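PDB 3EYT: uncharacterized protein SPOA0173 from Silicibacter pomeroyi, which is of unknown function but belongs to the thioredoxin-like superfamily and probably acts as an oxidoreductase, possibly with an antioxidant role. Local coordinates for residues F36-I48 and A77-Y90. Sequence-based numbering, arbitrary orientation.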
loop_
_atom_site.group_PDB
_atom_site.type_symbol
_atom_site.label_atom_id
_atom_site.label_comp_id
_atom_site.label_asym_id
_atom_site.label_seq_id
_atom_site.Cartn_x
_atom_site.Cartn_y
_atom_site.Cartn_z
ATOM N N PHE C 36 -4.725 6.186 15.983
ATOM C CA PHE C 36 -5.910 5.980 15.177
ATOM C C PHE C 36 -5.535 5.160 13.935
ATOM O O PHE C 36 -4.358 5.065 13.559
ATOM C CB PHE C 36 -6.512 7.348 14.765
ATOM C CG PHE C 36 -5.687 8.101 13.728
ATOM C CD1 PHE C 36 -6.059 8.076 12.374
ATOM C CD2 PHE C 36 -4.553 8.842 14.111
ATOM C CE1 PHE C 36 -5.298 8.766 11.409
ATOM C CE2 PHE C 36 -3.788 9.534 13.176
ATOM C CZ PHE C 36 -4.159 9.494 11.804
ATOM N N GLN C 37 -6.567 4.604 13.291
ATOM C CA GLN C 37 -6.465 4.043 11.945
ATOM C C GLN C 37 -7.440 4.840 11.121
ATOM O O GLN C 37 -8.586 5.085 11.558
ATOM C CB GLN C 37 -6.937 2.579 11.892
ATOM C CG GLN C 37 -6.029 1.578 12.645
ATOM C CD GLN C 37 -6.461 0.128 12.423
ATOM O OE1 GLN C 37 -5.759 -0.622 11.772
ATOM N NE2 GLN C 37 -7.646 -0.231 12.896
HETATM N N MSE C 38 -7.022 5.195 9.916
HETATM C CA MSE C 38 -7.823 6.066 9.060
HETATM C C MSE C 38 -9.152 5.430 8.643
HETATM O O MSE C 38 -10.115 6.138 8.428
HETATM C CB MSE C 38 -7.009 6.508 7.844
HETATM C CG MSE C 38 -6.595 5.337 6.953
HETATM SE SE MSE C 38 -5.569 5.987 5.419
HETATM C CE MSE C 38 -7.095 6.488 4.257
ATOM N N LEU C 39 -9.216 4.103 8.543
ATOM C CA LEU C 39 -10.470 3.438 8.169
ATOM C C LEU C 39 -11.316 2.918 9.358
ATOM O O LEU C 39 -12.292 2.185 9.182
ATOM C CB LEU C 39 -10.184 2.301 7.156
ATOM C CG LEU C 39 -9.433 2.666 5.868
ATOM C CD1 LEU C 39 -9.356 1.425 4.976
ATOM C CD2 LEU C 39 -10.139 3.827 5.111
ATOM N N CYS C 40 -10.965 3.322 10.566
ATOM C CA CYS C 40 -11.702 2.878 11.733
ATOM C C CYS C 40 -12.818 3.880 12.026
ATOM O O CYS C 40 -12.551 5.053 12.253
ATOM C CB CYS C 40 -10.724 2.721 12.887
ATOM S SG CYS C 40 -11.415 2.807 14.545
ATOM N N PRO C 41 -14.083 3.427 11.975
ATOM C CA PRO C 41 -15.181 4.404 12.053
ATOM C C PRO C 41 -15.165 5.224 13.342
ATOM O O PRO C 41 -15.457 6.422 13.298
ATOM C CB PRO C 41 -16.458 3.548 11.925
ATOM C CG PRO C 41 -16.000 2.310 11.213
ATOM C CD PRO C 41 -14.560 2.072 11.655
ATOM N N GLY C 42 -14.778 4.621 14.473
ATOM C CA GLY C 42 -14.735 5.363 15.749
ATOM C C GLY C 42 -13.646 6.429 15.764
ATOM O O GLY C 42 -13.823 7.478 16.382
ATOM N N CYS C 43 -12.514 6.173 15.108
ATOM C CA CYS C 43 -11.464 7.188 14.946
ATOM C C CYS C 43 -11.944 8.398 14.151
ATOM O O CYS C 43 -11.637 9.540 14.478
ATOM C CB CYS C 43 -10.235 6.588 14.229
ATOM S SG CYS C 43 -9.408 5.328 15.235
ATOM N N VAL C 44 -12.692 8.136 13.082
ATOM C CA VAL C 44 -13.160 9.204 12.208
ATOM C C VAL C 44 -14.280 9.989 12.925
ATOM O O VAL C 44 -14.272 11.211 12.978
ATOM C CB VAL C 44 -13.619 8.628 10.811
ATOM C CG1 VAL C 44 -14.361 9.671 9.965
ATOM C CG2 VAL C 44 -12.407 8.078 10.052
HETATM N N MSE C 45 -15.218 9.262 13.512
HETATM C CA MSE C 45 -16.374 9.876 14.118
HETATM C C MSE C 45 -16.023 10.611 15.417
HETATM O O MSE C 45 -16.579 11.670 15.668
HETATM C CB MSE C 45 -17.424 8.815 14.396
HETATM C CG MSE C 45 -18.747 9.406 14.874
HETATM SE SE MSE C 45 -20.195 8.092 14.881
HETATM C CE MSE C 45 -19.867 7.245 13.139
ATOM N N HIS C 46 -15.106 10.053 16.224
ATOM C CA HIS C 46 -14.854 10.554 17.595
ATOM C C HIS C 46 -13.406 10.929 17.950
ATOM O O HIS C 46 -13.175 11.959 18.558
ATOM C CB HIS C 46 -15.355 9.537 18.637
ATOM C CG HIS C 46 -16.792 9.164 18.460
ATOM N ND1 HIS C 46 -17.191 7.898 18.078
ATOM C CD2 HIS C 46 -17.924 9.905 18.551
ATOM C CE1 HIS C 46 -18.507 7.870 17.959
ATOM N NE2 HIS C 46 -18.979 9.074 18.247
ATOM N N GLY C 47 -12.455 10.070 17.614
ATOM C CA GLY C 47 -11.081 10.201 18.107
ATOM C C GLY C 47 -10.376 11.395 17.514
ATOM O O GLY C 47 -9.805 12.217 18.230
ATOM N N ILE C 48 -10.398 11.469 16.189
ATOM C CA ILE C 48 -9.800 12.581 15.473
ATOM C C ILE C 48 -10.528 13.917 15.820
ATOM O O ILE C 48 -9.870 14.891 16.151
ATOM C CB ILE C 48 -9.729 12.271 13.953
ATOM C CG1 ILE C 48 -8.554 11.306 13.682
ATOM C CG2 ILE C 48 -9.506 13.528 13.157
ATOM C CD1 ILE C 48 -8.694 10.591 12.369
ATOM N N ALA C 77 -4.491 -1.198 2.712
ATOM C CA ALA C 77 -5.559 -0.239 2.469
ATOM C C ALA C 77 -5.255 1.124 3.074
ATOM O O ALA C 77 -5.933 2.104 2.721
ATOM C CB ALA C 77 -6.823 -0.740 3.067
HETATM N N MSE C 78 -4.278 1.166 3.998
HETATM C CA MSE C 78 -4.032 2.317 4.865
HETATM C C MSE C 78 -2.558 2.734 4.809
HETATM O O MSE C 78 -1.985 3.103 5.836
HETATM C CB MSE C 78 -4.403 1.989 6.306
HETATM C CG MSE C 78 -5.878 1.540 6.478
HETATM SE SE MSE C 78 -6.424 1.728 8.296
HETATM C CE MSE C 78 -7.237 -0.033 8.527
ATOM N N THR C 79 -1.954 2.670 3.616
ATOM C CA THR C 79 -0.545 3.023 3.456
ATOM C C THR C 79 -0.382 4.574 3.452
ATOM O O THR C 79 -1.384 5.323 3.353
ATOM C CB THR C 79 0.009 2.464 2.128
ATOM O OG1 THR C 79 -0.570 3.210 1.041
ATOM C CG2 THR C 79 -0.306 0.966 1.951
ATOM N N PRO C 80 0.863 5.069 3.546
ATOM C CA PRO C 80 1.036 6.515 3.627
ATOM C C PRO C 80 0.422 7.324 2.474
ATOM O O PRO C 80 0.005 8.475 2.710
ATOM C CB PRO C 80 2.573 6.677 3.667
ATOM C CG PRO C 80 3.026 5.457 4.500
ATOM C CD PRO C 80 2.125 4.338 3.901
ATOM N N ILE C 81 0.367 6.777 1.253
ATOM C CA ILE C 81 -0.245 7.562 0.139
ATOM C C ILE C 81 -1.735 7.775 0.473
ATOM O O ILE C 81 -2.299 8.848 0.232
ATOM C CB ILE C 81 -0.048 6.913 -1.249
ATOM C CG1 ILE C 81 -0.591 7.802 -2.363
ATOM C CG2 ILE C 81 -0.713 5.535 -1.341
ATOM C CD1 ILE C 81 -0.299 7.274 -3.730
ATOM N N SER C 82 -2.356 6.760 1.068
ATOM C CA SER C 82 -3.753 6.885 1.495
ATOM C C SER C 82 -3.955 7.829 2.659
ATOM O O SER C 82 -4.926 8.607 2.691
ATOM C CB SER C 82 -4.350 5.511 1.792
ATOM O OG SER C 82 -4.589 4.812 0.578
ATOM N N LEU C 83 -3.061 7.743 3.640
ATOM C CA LEU C 83 -3.068 8.621 4.806
ATOM C C LEU C 83 -2.905 10.079 4.441
ATOM O O LEU C 83 -3.599 10.917 4.995
ATOM C CB LEU C 83 -1.941 8.243 5.791
ATOM C CG LEU C 83 -1.896 9.110 7.068
ATOM C CD1 LEU C 83 -3.203 8.970 7.858
ATOM C CD2 LEU C 83 -0.697 8.756 7.941
ATOM N N LYS C 84 -1.971 10.381 3.525
ATOM C CA LYS C 84 -1.766 11.760 3.049
ATOM C C LYS C 84 -3.088 12.384 2.537
ATOM O O LYS C 84 -3.434 13.519 2.894
ATOM C CB LYS C 84 -0.696 11.779 1.939
ATOM C CG LYS C 84 -0.121 13.170 1.690
ATOM C CD LYS C 84 0.929 13.122 0.596
ATOM C CE LYS C 84 1.667 14.432 0.560
ATOM N NZ LYS C 84 1.719 14.857 -0.855
ATOM N N ALA C 85 -3.835 11.615 1.739
ATOM C CA ALA C 85 -5.125 12.077 1.184
ATOM C C ALA C 85 -6.162 12.234 2.286
ATOM O O ALA C 85 -6.889 13.224 2.327
ATOM C CB ALA C 85 -5.619 11.128 0.110
ATOM N N PHE C 86 -6.174 11.294 3.222
ATOM C CA PHE C 86 -7.086 11.363 4.360
ATOM C C PHE C 86 -6.862 12.609 5.230
ATOM O O PHE C 86 -7.832 13.294 5.637
ATOM C CB PHE C 86 -6.925 10.074 5.199
ATOM C CG PHE C 86 -7.710 10.079 6.467
ATOM C CD1 PHE C 86 -9.036 9.680 6.475
ATOM C CD2 PHE C 86 -7.100 10.430 7.672
ATOM C CE1 PHE C 86 -9.771 9.649 7.688
ATOM C CE2 PHE C 86 -7.820 10.427 8.880
ATOM C CZ PHE C 86 -9.155 10.041 8.886
ATOM N N LEU C 87 -5.597 12.913 5.511
ATOM C CA LEU C 87 -5.265 14.095 6.306
ATOM C C LEU C 87 -5.668 15.373 5.580
ATOM O O LEU C 87 -6.133 16.316 6.207
ATOM C CB LEU C 87 -3.777 14.156 6.645
ATOM C CG LEU C 87 -3.176 12.982 7.407
ATOM C CD1 LEU C 87 -1.686 13.167 7.524
ATOM C CD2 LEU C 87 -3.848 12.877 8.772
ATOM N N HIS C 88 -5.488 15.399 4.265
ATOM C CA HIS C 88 -5.953 16.530 3.460
ATOM C C HIS C 88 -7.495 16.703 3.526
ATOM O O HIS C 88 -7.994 17.776 3.926
ATOM C CB HIS C 88 -5.468 16.404 2.004
ATOM C CG HIS C 88 -5.860 17.556 1.137
ATOM N ND1 HIS C 88 -6.952 17.516 0.290
ATOM C CD2 HIS C 88 -5.329 18.793 1.007
ATOM C CE1 HIS C 88 -7.067 18.676 -0.334
ATOM N NE2 HIS C 88 -6.095 19.467 0.083
ATOM N N GLU C 89 -8.242 15.654 3.170
ATOM C CA GLU C 89 -9.727 15.730 3.128
ATOM C C GLU C 89 -10.359 16.123 4.435
ATOM O O GLU C 89 -11.343 16.867 4.461
ATOM C CB GLU C 89 -10.351 14.400 2.711
ATOM C CG GLU C 89 -10.155 14.092 1.259
ATOM C CD GLU C 89 -10.756 15.153 0.386
ATOM O OE1 GLU C 89 -9.979 15.859 -0.320
ATOM O OE2 GLU C 89 -12.003 15.317 0.443
ATOM N N TYR C 90 -9.799 15.618 5.523
ATOM C CA TYR C 90 -10.335 15.880 6.837
ATOM C C TYR C 90 -9.666 17.075 7.511
ATOM O O TYR C 90 -9.874 17.306 8.713
ATOM C CB TYR C 90 -10.189 14.634 7.699
ATOM C CG TYR C 90 -11.240 13.609 7.359
ATOM C CD1 TYR C 90 -11.048 12.693 6.310
ATOM C CD2 TYR C 90 -12.439 13.572 8.067
ATOM C CE1 TYR C 90 -12.036 11.784 5.985
ATOM C CE2 TYR C 90 -13.441 12.666 7.735
ATOM C CZ TYR C 90 -13.215 11.765 6.725
ATOM O OH TYR C 90 -14.196 10.852 6.426
#
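Met38, a selenomethionine, lays its CB over the centre of the Phe86 ring. This CH-pi contact puts CB 3.8 Å from the ring centroid and only 8° off the ring normal. CG of Met38 stands between the backbone N and the carbonyl carbon (chi1 63°), and with the extended chi2 this carries SE to the backbone of Leu83. The bend at chi3 then turns methyl CE of Met38 to 3.7 Å from Phe86 CB. SE also makes an oblique Met-aromatic contact with the Phe86 ring.

Two aliphatic side chains of helix 41-57 meet the edge of the Phe86 ring. Ile48 CD1 lies in the ring plane, 3.6 Å from Phe86 CZ, and Val44 CG2 reaches CE1. Phe36 comes in obliquely, with CE1 3.9 Å from Phe86 CE2. The opposite face of the Phe86 ring, away from Met38, is covered off-centre by CG of Tyr90. The other branch of Val44, CG1, touches Tyr90 OH (3.7 Å).

Met78, also a selenomethionine, runs alongside Met38 but points the other way. Met78 SE lies 3.7 Å from Gln37 CB, and its CG packs on CG of Leu39. Met78 CE approaches Gln37 OE1 at 3.6 Å, but that oxygen takes its hydrogen bond from Phe72 N. Leu39 CD1 continues the packing to Ala77 CB. Ser82, whose CB touches Met38 CE, turns its OG to a hydrogen bond with Ala77 O of the second subunit.

The loop after strand 30-36 leads into helix 41-57, whose first turn holds Cys43. Cys40 SG caps that helix by accepting from Cys43 N, and Cys43 SG accepts from Gln37 N. No hydrogen bond joins this side to helix 80-89 and the residues leading into it. Apolar shape, with Phe86 packed on both faces and its edge, thus holds them beside a CxxC consistent with a redox site.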